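PDB 5YYL: major royal jelly protein 1 from Apis mellifera, which is the most abundant protein of royal jelly, binds sterols and probably serves a nutritional role in the food of developing larvae. Local coordinates for residues 105-110 against 160-165; 110-115 against 155-160; 260-265 against 330-335. All coordinates share one frame; numbering follows the deposited sequence.

Interaction 1. Residues 105-110 against 160-165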
loop_
_atom_site.group_PDB
_atom_site.type_symbol
_atom_site.label_atom_id
_atom_site.label_comp_id
_atom_site.label_asym_id
_atom_site.label_seq_id
_atom_site.Cartn_x
_atom_site.Cartn_y
_atom_site.Cartn_z
ATOM N N GLN A 105 -11.560 -33.220 -9.779
ATOM C CA GLN A 105 -11.859 -33.529 -8.401
ATOM C C GLN A 105 -13.376 -33.409 -8.298
ATOM O O GLN A 105 -13.924 -32.353 -8.608
ATOM C CB GLN A 105 -11.151 -32.514 -7.502
ATOM C CG GLN A 105 -11.639 -32.433 -6.061
ATOM C CD GLN A 105 -11.500 -31.031 -5.501
ATOM O OE1 GLN A 105 -10.465 -30.388 -5.676
ATOM N NE2 GLN A 105 -12.549 -30.543 -4.836
ATOM N N PRO A 106 -14.064 -34.482 -7.882
ATOM C CA PRO A 106 -15.537 -34.471 -7.823
ATOM C C PRO A 106 -16.137 -33.393 -6.941
ATOM O O PRO A 106 -15.615 -33.132 -5.864
ATOM C CB PRO A 106 -15.860 -35.842 -7.224
ATOM C CG PRO A 106 -14.744 -36.697 -7.698
ATOM C CD PRO A 106 -13.521 -35.831 -7.633
ATOM N N TYR A 107 -17.232 -32.792 -7.387
ATOM C CA TYR A 107 -17.940 -31.762 -6.610
ATOM C C TYR A 107 -19.327 -32.311 -6.221
ATOM O O TYR A 107 -19.981 -32.925 -7.055
ATOM C CB TYR A 107 -18.079 -30.469 -7.438
ATOM C CG TYR A 107 -18.707 -29.300 -6.711
ATOM C CD1 TYR A 107 -17.929 -28.424 -5.984
ATOM C CD2 TYR A 107 -20.083 -29.052 -6.778
ATOM C CE1 TYR A 107 -18.481 -27.324 -5.330
ATOM C CE2 TYR A 107 -20.661 -27.973 -6.111
ATOM C CZ TYR A 107 -19.847 -27.112 -5.395
ATOM O OH TYR A 107 -20.379 -26.036 -4.730
ATOM N N PRO A 108 -19.791 -32.112 -4.982
ATOM C CA PRO A 108 -19.043 -31.491 -3.873
ATOM C C PRO A 108 -17.926 -32.387 -3.322
ATOM O O PRO A 108 -16.800 -31.931 -3.142
ATOM C CB PRO A 108 -20.121 -31.287 -2.814
ATOM C CG PRO A 108 -21.370 -31.059 -3.599
ATOM C CD PRO A 108 -21.237 -31.825 -4.889
ATOM N N ASP A 109 -18.259 -33.650 -3.074
ATOM C CA ASP A 109 -17.320 -34.687 -2.622
ATOM C C ASP A 109 -17.627 -35.930 -3.467
ATOM O O ASP A 109 -18.508 -35.877 -4.338
ATOM C CB ASP A 109 -17.512 -34.964 -1.111
ATOM C CG ASP A 109 -19.002 -34.953 -0.673
ATOM O OD1 ASP A 109 -19.804 -35.742 -1.221
ATOM O OD2 ASP A 109 -19.360 -34.128 0.204
ATOM N N TRP A 110 -16.928 -37.037 -3.218
ATOM C CA TRP A 110 -17.222 -38.313 -3.918
ATOM C C TRP A 110 -18.638 -38.910 -3.708
ATOM O O TRP A 110 -19.071 -39.744 -4.507
ATOM C CB TRP A 110 -16.172 -39.365 -3.567
ATOM C CG TRP A 110 -14.841 -39.092 -4.155
ATOM C CD1 TRP A 110 -13.832 -38.346 -3.608
ATOM C CD2 TRP A 110 -14.357 -39.558 -5.424
ATOM N NE1 TRP A 110 -12.748 -38.321 -4.460
ATOM C CE2 TRP A 110 -13.042 -39.059 -5.580
ATOM C CE3 TRP A 110 -14.911 -40.345 -6.451
ATOM C CZ2 TRP A 110 -12.268 -39.331 -6.717
ATOM C CZ3 TRP A 110 -14.143 -40.614 -7.582
ATOM C CH2 TRP A 110 -12.836 -40.106 -7.703
ATOM N N THR A 160 -21.797 -21.122 -1.985
ATOM C CA THR A 160 -21.147 -20.596 -0.773
ATOM C C THR A 160 -20.798 -21.729 0.207
ATOM O O THR A 160 -19.737 -21.696 0.825
ATOM C CB THR A 160 -22.023 -19.544 -0.039
ATOM O OG1 THR A 160 -23.215 -20.155 0.452
ATOM C CG2 THR A 160 -22.412 -18.385 -0.953
ATOM N N THR A 161 -21.680 -22.729 0.323
ATOM C CA THR A 161 -21.509 -23.840 1.270
ATOM C C THR A 161 -21.065 -25.165 0.667
ATOM O O THR A 161 -20.632 -26.034 1.405
ATOM C CB THR A 161 -22.834 -24.139 1.998
ATOM O OG1 THR A 161 -23.795 -24.636 1.058
ATOM C CG2 THR A 161 -23.389 -22.889 2.673
ATOM N N SER A 162 -21.211 -25.335 -0.646
ATOM C CA SER A 162 -21.008 -26.631 -1.328
ATOM C C SER A 162 -22.051 -27.698 -0.945
ATOM O O SER A 162 -21.861 -28.885 -1.229
ATOM C CB SER A 162 -19.589 -27.187 -1.115
ATOM O OG SER A 162 -18.595 -26.184 -1.198
ATOM N N GLN A 163 -23.154 -27.276 -0.325
ATOM C CA GLN A 163 -24.213 -28.193 0.076
ATOM C C GLN A 163 -25.388 -28.072 -0.897
ATOM O O GLN A 163 -25.549 -27.062 -1.578
ATOM C CB GLN A 163 -24.666 -27.925 1.523
ATOM C CG GLN A 163 -23.604 -28.207 2.590
ATOM C CD GLN A 163 -23.207 -29.677 2.695
ATOM O OE1 GLN A 163 -24.057 -30.572 2.838
ATOM N NE2 GLN A 163 -21.902 -29.931 2.639
ATOM N N LEU A 164 -26.198 -29.129 -0.935
ATOM C CA LEU A 164 -27.336 -29.258 -1.840
ATOM C C LEU A 164 -28.573 -28.590 -1.245
ATOM O O LEU A 164 -28.929 -28.871 -0.108
ATOM C CB LEU A 164 -27.600 -30.742 -2.086
ATOM C CG LEU A 164 -28.739 -31.159 -3.002
ATOM C CD1 LEU A 164 -28.738 -30.351 -4.295
ATOM C CD2 LEU A 164 -28.638 -32.643 -3.305
ATOM N N LEU A 165 -29.216 -27.704 -2.004
ATOM C CA LEU A 165 -30.430 -26.992 -1.561
ATOM C C LEU A 165 -31.741 -27.698 -1.940
ATOM O O LEU A 165 -32.716 -27.664 -1.177
ATOM C CB LEU A 165 -30.470 -25.574 -2.143
ATOM C CG LEU A 165 -29.330 -24.622 -1.771
ATOM C CD1 LEU A 165 -29.263 -23.496 -2.791
ATOM C CD2 LEU A 165 -29.539 -24.090 -0.359
#
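The ring of Tyr107 reaches the turn at Ser162 with its phenol end, CA of Ser162 standing obliquely to the ring and 3.5 Å from Tyr107 OH; the same ring also meets Phe77 edge-to-face. Pro108 brings CB and CG up to the carbonyl oxygen of the same serine, with Pro108 CG 3.3 Å from Ser162 O. A cis peptide bond joins Tyr107 to Pro108, and both residues touch Ser162. Tyr107 has CG turned away from its own nitrogen (chi1 -176°), which carries the hydroxyl across toward the serine. No hydrogen bond crosses here; the contact is van der Waals. Ser162 has left-handed backbone angles (phi 67°), and next to it Thr161 OG1 accepts from Gln163 N at 3.0 Å in an ST turn. In this beta-propeller, the chain just after strand 102-106, the outermost strand of its four-stranded sheet, meets the turn joining strands 153-158 and 163-169 of the next sheet. Tyr107 also packs on Leu90 and Val92 of strand 90-94 and on Leu135 of strand 134-139, while Pro108 leans on Phe157 of strand 153-158.

Interaction 2. Residues 110-115 against 155-160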
loop_
_atom_site.group_PDB
_atom_site.type_symbol
_atom_site.label_atom_id
_atom_site.label_comp_id
_atom_site.label_asym_id
_atom_site.label_seq_id
_atom_site.Cartn_x
_atom_site.Cartn_y
_atom_site.Cartn_z
ATOM N N TRP A 110 -16.928 -37.037 -3.218
ATOM C CA TRP A 110 -17.222 -38.313 -3.918
ATOM C C TRP A 110 -18.638 -38.910 -3.708
ATOM O O TRP A 110 -19.071 -39.744 -4.507
ATOM C CB TRP A 110 -16.172 -39.365 -3.567
ATOM C CG TRP A 110 -14.841 -39.092 -4.155
ATOM C CD1 TRP A 110 -13.832 -38.346 -3.608
ATOM C CD2 TRP A 110 -14.357 -39.558 -5.424
ATOM N NE1 TRP A 110 -12.748 -38.321 -4.460
ATOM C CE2 TRP A 110 -13.042 -39.059 -5.580
ATOM C CE3 TRP A 110 -14.911 -40.345 -6.451
ATOM C CZ2 TRP A 110 -12.268 -39.331 -6.717
ATOM C CZ3 TRP A 110 -14.143 -40.614 -7.582
ATOM C CH2 TRP A 110 -12.836 -40.106 -7.703
ATOM N N SER A 111 -19.341 -38.485 -2.652
ATOM C CA SER A 111 -20.740 -38.883 -2.370
ATOM C C SER A 111 -21.693 -38.778 -3.570
ATOM O O SER A 111 -22.559 -39.644 -3.762
ATOM C CB SER A 111 -21.301 -38.041 -1.213
ATOM N N PHE A 112 -21.518 -37.728 -4.382
ATOM C CA PHE A 112 -22.374 -37.471 -5.559
ATOM C C PHE A 112 -21.862 -38.130 -6.848
ATOM O O PHE A 112 -22.577 -38.149 -7.853
ATOM C CB PHE A 112 -22.556 -35.961 -5.752
ATOM C CG PHE A 112 -23.249 -35.287 -4.598
ATOM C CD1 PHE A 112 -22.538 -34.940 -3.448
ATOM C CD2 PHE A 112 -24.616 -35.021 -4.640
ATOM C CE1 PHE A 112 -23.168 -34.320 -2.378
ATOM C CE2 PHE A 112 -25.249 -34.405 -3.572
ATOM C CZ PHE A 112 -24.527 -34.055 -2.438
ATOM N N ALA A 113 -20.645 -38.680 -6.801
ATOM C CA ALA A 113 -20.089 -39.464 -7.905
ATOM C C ALA A 113 -20.741 -40.841 -8.067
ATOM O O ALA A 113 -20.633 -41.430 -9.140
ATOM C CB ALA A 113 -18.586 -39.630 -7.724
ATOM N N LYS A 114 -21.391 -41.345 -7.007
ATOM C CA LYS A 114 -21.955 -42.705 -6.976
ATOM C C LYS A 114 -23.338 -42.780 -7.613
ATOM O O LYS A 114 -24.209 -41.952 -7.319
ATOM C CB LYS A 114 -22.061 -43.219 -5.530
ATOM N N TYR A 115 -23.527 -43.782 -8.478
ATOM C CA TYR A 115 -24.801 -44.027 -9.154
ATOM C C TYR A 115 -25.168 -45.529 -9.221
ATOM O O TYR A 115 -26.122 -45.877 -9.930
ATOM C CB TYR A 115 -24.814 -43.362 -10.557
ATOM C CG TYR A 115 -23.947 -44.037 -11.606
ATOM C CD1 TYR A 115 -24.518 -44.645 -12.728
ATOM C CD2 TYR A 115 -22.556 -44.085 -11.473
ATOM C CE1 TYR A 115 -23.732 -45.281 -13.679
ATOM C CE2 TYR A 115 -21.761 -44.712 -12.421
ATOM C CZ TYR A 115 -22.352 -45.320 -13.520
ATOM O OH TYR A 115 -21.563 -45.927 -14.478
ATOM N N LEU A 155 -30.637 -30.647 -10.009
ATOM C CA LEU A 155 -30.074 -30.308 -8.700
ATOM C C LEU A 155 -29.708 -28.829 -8.604
ATOM O O LEU A 155 -29.507 -28.173 -9.606
ATOM C CB LEU A 155 -28.842 -31.142 -8.403
ATOM C CG LEU A 155 -29.061 -32.649 -8.514
ATOM C CD1 LEU A 155 -28.604 -33.189 -9.870
ATOM C CD2 LEU A 155 -28.311 -33.344 -7.384
ATOM N N THR A 156 -29.613 -28.340 -7.370
ATOM C CA THR A 156 -29.376 -26.938 -7.060
ATOM C C THR A 156 -28.527 -26.828 -5.800
ATOM O O THR A 156 -29.054 -26.911 -4.702
ATOM C CB THR A 156 -30.713 -26.214 -6.853
ATOM O OG1 THR A 156 -31.410 -26.151 -8.100
ATOM C CG2 THR A 156 -30.516 -24.780 -6.341
ATOM N N PHE A 157 -27.218 -26.647 -5.964
ATOM C CA PHE A 157 -26.281 -26.491 -4.845
ATOM C C PHE A 157 -26.076 -25.026 -4.474
ATOM O O PHE A 157 -26.131 -24.163 -5.334
ATOM C CB PHE A 157 -24.931 -27.086 -5.203
ATOM C CG PHE A 157 -24.989 -28.536 -5.558
ATOM C CD1 PHE A 157 -24.830 -29.506 -4.578
ATOM C CD2 PHE A 157 -25.187 -28.941 -6.868
ATOM C CE1 PHE A 157 -24.872 -30.849 -4.900
ATOM C CE2 PHE A 157 -25.235 -30.284 -7.201
ATOM C CZ PHE A 157 -25.067 -31.238 -6.213
ATOM N N ASP A 158 -25.835 -24.753 -3.192
ATOM C CA ASP A 158 -25.405 -23.427 -2.748
ATOM C C ASP A 158 -23.884 -23.390 -2.846
ATOM O O ASP A 158 -23.193 -24.114 -2.119
ATOM C CB ASP A 158 -25.877 -23.139 -1.317
ATOM C CG ASP A 158 -25.634 -21.687 -0.881
ATOM O OD1 ASP A 158 -25.374 -20.815 -1.739
ATOM O OD2 ASP A 158 -25.718 -21.409 0.337
ATOM N N LEU A 159 -23.381 -22.558 -3.757
ATOM C CA LEU A 159 -21.942 -22.450 -4.012
ATOM C C LEU A 159 -21.150 -21.926 -2.833
ATOM O O LEU A 159 -19.972 -22.263 -2.692
ATOM C CB LEU A 159 -21.652 -21.596 -5.262
ATOM C CG LEU A 159 -22.050 -22.282 -6.579
ATOM C CD1 LEU A 159 -22.318 -21.267 -7.652
ATOM C CD2 LEU A 159 -20.983 -23.250 -7.052
ATOM N N THR A 160 -21.797 -21.122 -1.985
ATOM C CA THR A 160 -21.147 -20.596 -0.773
ATOM C C THR A 160 -20.798 -21.729 0.207
ATOM O O THR A 160 -19.737 -21.696 0.825
ATOM C CB THR A 160 -22.023 -19.544 -0.039
ATOM O OG1 THR A 160 -23.215 -20.155 0.452
ATOM C CG2 THR A 160 -22.412 -18.385 -0.953
#
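A short 3-10 turn at residues 110-112, closed by Ala113 N bonding to Trp110 O at 3.0 Å, lifts Phe112 toward strand 153-158, yet the backbones stay well apart, with 11.0 Å between CA of Phe112 and CA of Leu155. Two phenylalanine rings bridge that gap. Phe157 points its edge at the face of Phe112 in a T-shaped (edge-to-face) pair, the ring centroids of Phe112 and Phe157 5.5 Å apart and the planes at 75°. The leading atom is Phe157 CE1, which sits over the Phe112 face, shifted toward the rim, and comes within 3.8 Å of Phe112 CE2. Its neighbour CZ of Phe157 lies only slightly farther off, 4.1 Å from Phe112 CD2, so one side of the Phe157 ring does the touching. Seen from Phe157, Phe112 CE2 lies in the plane of the ring, as an edge-on approach requires. With CG opposite the carbonyl carbon in both residues (chi1 -62° in Phe112, -59° in Phe157), each ring is directed at the other segment, and the two side chains run past each other in opposite senses. The contact is wholly apolar: ring hydrogens of Phe157 face the pi cloud of Phe112, with no hydrogen bond between the segments. Leu164 of strand 163-169 packs on both rings, and Pro108 adds to the cover of Phe157. Strand 153-158 runs between strands 134-139 and 163-169, Phe157 pairing through its backbone with Leu135 and Thr156 with Leu165, so the loop between strands 102-106 and 124-129 is laid against strand 153-158, the third strand of its propeller sheet, where Phe157 also touches Val137.

Interaction 3. Residues 260-265 against 330-335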
loop_
_atom_site.group_PDB
_atom_site.type_symbol
_atom_site.label_atom_id
_atom_site.label_comp_id
_atom_site.label_asym_id
_atom_site.label_seq_id
_atom_site.Cartn_x
_atom_site.Cartn_y
_atom_site.Cartn_z
ATOM N N PRO A 260 -29.838 -12.079 -21.497
ATOM C CA PRO A 260 -30.194 -11.292 -20.315
ATOM C C PRO A 260 -30.853 -9.946 -20.603
ATOM O O PRO A 260 -31.452 -9.387 -19.705
ATOM C CB PRO A 260 -28.840 -11.050 -19.626
ATOM C CG PRO A 260 -27.923 -12.080 -20.167
ATOM C CD PRO A 260 -28.376 -12.278 -21.585
ATOM N N MET A 261 -30.719 -9.417 -21.821
ATOM C CA MET A 261 -31.280 -8.108 -22.191
ATOM C C MET A 261 -32.664 -8.203 -22.849
ATOM O O MET A 261 -33.511 -7.371 -22.571
ATOM C CB MET A 261 -30.265 -7.310 -23.054
ATOM C CG MET A 261 -30.862 -6.382 -24.117
ATOM S SD MET A 261 -29.611 -5.648 -25.213
ATOM C CE MET A 261 -28.402 -5.038 -24.053
ATOM N N THR A 262 -32.883 -9.187 -23.724
ATOM C CA THR A 262 -34.156 -9.328 -24.456
ATOM C C THR A 262 -35.093 -10.426 -23.947
ATOM O O THR A 262 -36.258 -10.466 -24.356
ATOM C CB THR A 262 -33.925 -9.585 -25.960
ATOM O OG1 THR A 262 -33.446 -10.911 -26.157
ATOM C CG2 THR A 262 -32.930 -8.597 -26.529
ATOM N N ASN A 263 -34.594 -11.329 -23.102
ATOM C CA ASN A 263 -35.349 -12.510 -22.646
ATOM C C ASN A 263 -35.706 -13.520 -23.756
ATOM O O ASN A 263 -36.548 -14.398 -23.554
ATOM C CB ASN A 263 -36.614 -12.099 -21.862
ATOM C CG ASN A 263 -36.297 -11.210 -20.681
ATOM O OD1 ASN A 263 -36.171 -11.698 -19.569
ATOM N ND2 ASN A 263 -36.139 -9.905 -20.917
ATOM N N ASN A 264 -35.060 -13.418 -24.915
ATOM C CA ASN A 264 -35.200 -14.439 -25.959
ATOM C C ASN A 264 -34.336 -15.635 -25.615
ATOM O O ASN A 264 -33.158 -15.476 -25.338
ATOM C CB ASN A 264 -34.774 -13.897 -27.303
ATOM C CG ASN A 264 -35.635 -12.760 -27.761
ATOM O OD1 ASN A 264 -36.861 -12.749 -27.552
ATOM N ND2 ASN A 264 -35.009 -11.796 -28.412
ATOM N N LEU A 265 -34.937 -16.819 -25.598
ATOM C CA LEU A 265 -34.201 -18.075 -25.496
ATOM C C LEU A 265 -33.883 -18.539 -26.917
ATOM O O LEU A 265 -34.735 -19.116 -27.603
ATOM C CB LEU A 265 -35.038 -19.120 -24.758
ATOM C CG LEU A 265 -34.476 -20.530 -24.671
ATOM C CD1 LEU A 265 -33.193 -20.514 -23.857
ATOM C CD2 LEU A 265 -35.522 -21.440 -24.059
ATOM N N TRP A 330 -23.487 -12.385 -33.410
ATOM C CA TRP A 330 -24.579 -11.582 -33.932
ATOM C C TRP A 330 -25.125 -10.712 -32.808
ATOM O O TRP A 330 -25.458 -11.231 -31.754
ATOM C CB TRP A 330 -25.681 -12.471 -34.483
ATOM C CG TRP A 330 -26.925 -11.727 -34.781
ATOM C CD1 TRP A 330 -27.139 -10.904 -35.825
ATOM C CD2 TRP A 330 -28.144 -11.741 -34.025
ATOM N NE1 TRP A 330 -28.420 -10.390 -35.783
ATOM C CE2 TRP A 330 -29.055 -10.887 -34.683
ATOM C CE3 TRP A 330 -28.551 -12.383 -32.852
ATOM C CZ2 TRP A 330 -30.340 -10.649 -34.203
ATOM C CZ3 TRP A 330 -29.846 -12.150 -32.378
ATOM C CH2 TRP A 330 -30.719 -11.295 -33.057
ATOM N N ASN A 331 -25.221 -9.402 -33.044
ATOM C CA ASN A 331 -25.744 -8.459 -32.059
ATOM C C ASN A 331 -27.274 -8.425 -32.141
ATOM O O ASN A 331 -27.845 -8.363 -33.231
ATOM C CB ASN A 331 -25.180 -7.063 -32.288
ATOM C CG ASN A 331 -25.317 -6.168 -31.065
ATOM O OD1 ASN A 331 -26.427 -5.957 -30.547
ATOM N ND2 ASN A 331 -24.173 -5.603 -30.604
ATOM N N GLU A 332 -27.929 -8.474 -30.978
ATOM C CA GLU A 332 -29.387 -8.466 -30.914
ATOM C C GLU A 332 -29.986 -7.121 -31.298
ATOM O O GLU A 332 -31.157 -7.068 -31.718
ATOM C CB GLU A 332 -29.873 -8.806 -29.515
ATOM C CG GLU A 332 -29.681 -10.250 -29.093
ATOM C CD GLU A 332 -30.294 -10.511 -27.739
ATOM O OE1 GLU A 332 -29.697 -10.066 -26.720
ATOM O OE2 GLU A 332 -31.383 -11.115 -27.691
ATOM N N HIS A 333 -29.203 -6.044 -31.131
ATOM C CA HIS A 333 -29.610 -4.708 -31.578
ATOM C C HIS A 333 -29.819 -4.623 -33.098
ATOM O O HIS A 333 -30.659 -3.851 -33.560
ATOM C CB HIS A 333 -28.596 -3.644 -31.139
ATOM C CG HIS A 333 -28.492 -3.487 -29.653
ATOM N ND1 HIS A 333 -27.380 -3.875 -28.934
ATOM C CD2 HIS A 333 -29.371 -3.001 -28.746
ATOM C CE1 HIS A 333 -27.572 -3.627 -27.651
ATOM N NE2 HIS A 333 -28.768 -3.084 -27.513
ATOM N N ARG A 334 -29.062 -5.415 -33.857
ATOM C CA ARG A 334 -29.201 -5.468 -35.306
ATOM C C ARG A 334 -30.291 -6.454 -35.692
ATOM O O ARG A 334 -30.829 -7.185 -34.847
ATOM C CB ARG A 334 -27.895 -5.876 -35.993
ATOM C CG ARG A 334 -26.645 -5.131 -35.581
ATOM C CD ARG A 334 -26.260 -3.953 -36.448
ATOM N NE ARG A 334 -24.919 -3.507 -36.044
ATOM C CZ ARG A 334 -24.126 -2.677 -36.729
ATOM N NH1 ARG A 334 -24.520 -2.152 -37.895
ATOM N NH2 ARG A 334 -22.922 -2.370 -36.235
ATOM N N THR A 335 -30.627 -6.446 -36.980
ATOM C CA THR A 335 -31.651 -7.315 -37.527
ATOM C C THR A 335 -31.037 -8.682 -37.839
ATOM O O THR A 335 -29.897 -8.768 -38.298
ATOM C CB THR A 335 -32.278 -6.721 -38.815
ATOM O OG1 THR A 335 -31.284 -6.606 -39.841
ATOM C CG2 THR A 335 -32.892 -5.347 -38.541
#
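Thr262 and Glu332 approach from opposite directions: Thr262 OG1 donates a hydrogen bond of 2.6 Å to Glu332 OE2, arriving on the syn side of the carboxylate and 24° out of its plane. The threonine methyl lies close by, Thr262 CG2 standing 3.5 Å from Glu332 CD, so hydroxyl and methyl both border the acid group. Extended beyond CG (chi2 -175°), the Glu332 chain carries its carboxylate across to the threonine. Beside this pair, Met261 and His333 cross at about a right angle. The sulfur lies obliquely to the imidazole, Met261 SD being 4.2 Å from the centroid of the His333 ring and 3.5 Å from His333 NE2, a sulfur-aromatic contact between two exposed side chains. In the second shell, Thr262 OG1 also serves as acceptor for Asn264 N at 3.2 Å, an ST turn, so the hydroxyl accepts one bond while donating another. The carboxylate has further partners: OE2 of Glu332 is also hydrogen-bonded to Tyr266 OH, and OE1 to Ser259 OG, which in turn binds the backbone nitrogens of Met261 and Thr262. Several bonds thus grip both oxygens, which would probably stabilise the charged form. His333 is placed by an Asx turn, its backbone N giving a 2.8 Å bond to Asn331 OD1 in the carbonyl plane, on a lone pair; His333 ND1 adds a weak bond to the same oxygen. Asn331 ND2 is anchored to Cys416 O and Asn418 OD1. In the propeller, the turn between strands 253-258 and 264-269 of one sheet is here fastened to the loop leaving strand 326-331 of the next, with Glu332 also lying against Val311 of strand 306-311.

How the interactions relate
From the N terminus, the end of strand 102-106 and the loop after it open interactions 1 and 2. After strands 124-129 and 134-139, strand 153-158 closes interaction 2 and the turn into strand 163-169 closes interaction 1, so the former lies within the latter; they share Trp110 and Thr160, and Leu165 N probably bonds to Thr156 O at 2.8 Å. Interaction 1 brings the chain just past one sheet to the next sheet, and interaction 2 lays the connecting loop on that same next sheet. Interaction 3 opens only later, at 260-265, and closes at 330-335, tying another pair of successive sheets. Its centre is about 34 Å from that of interaction 1 and about 33 Å from that of interaction 2.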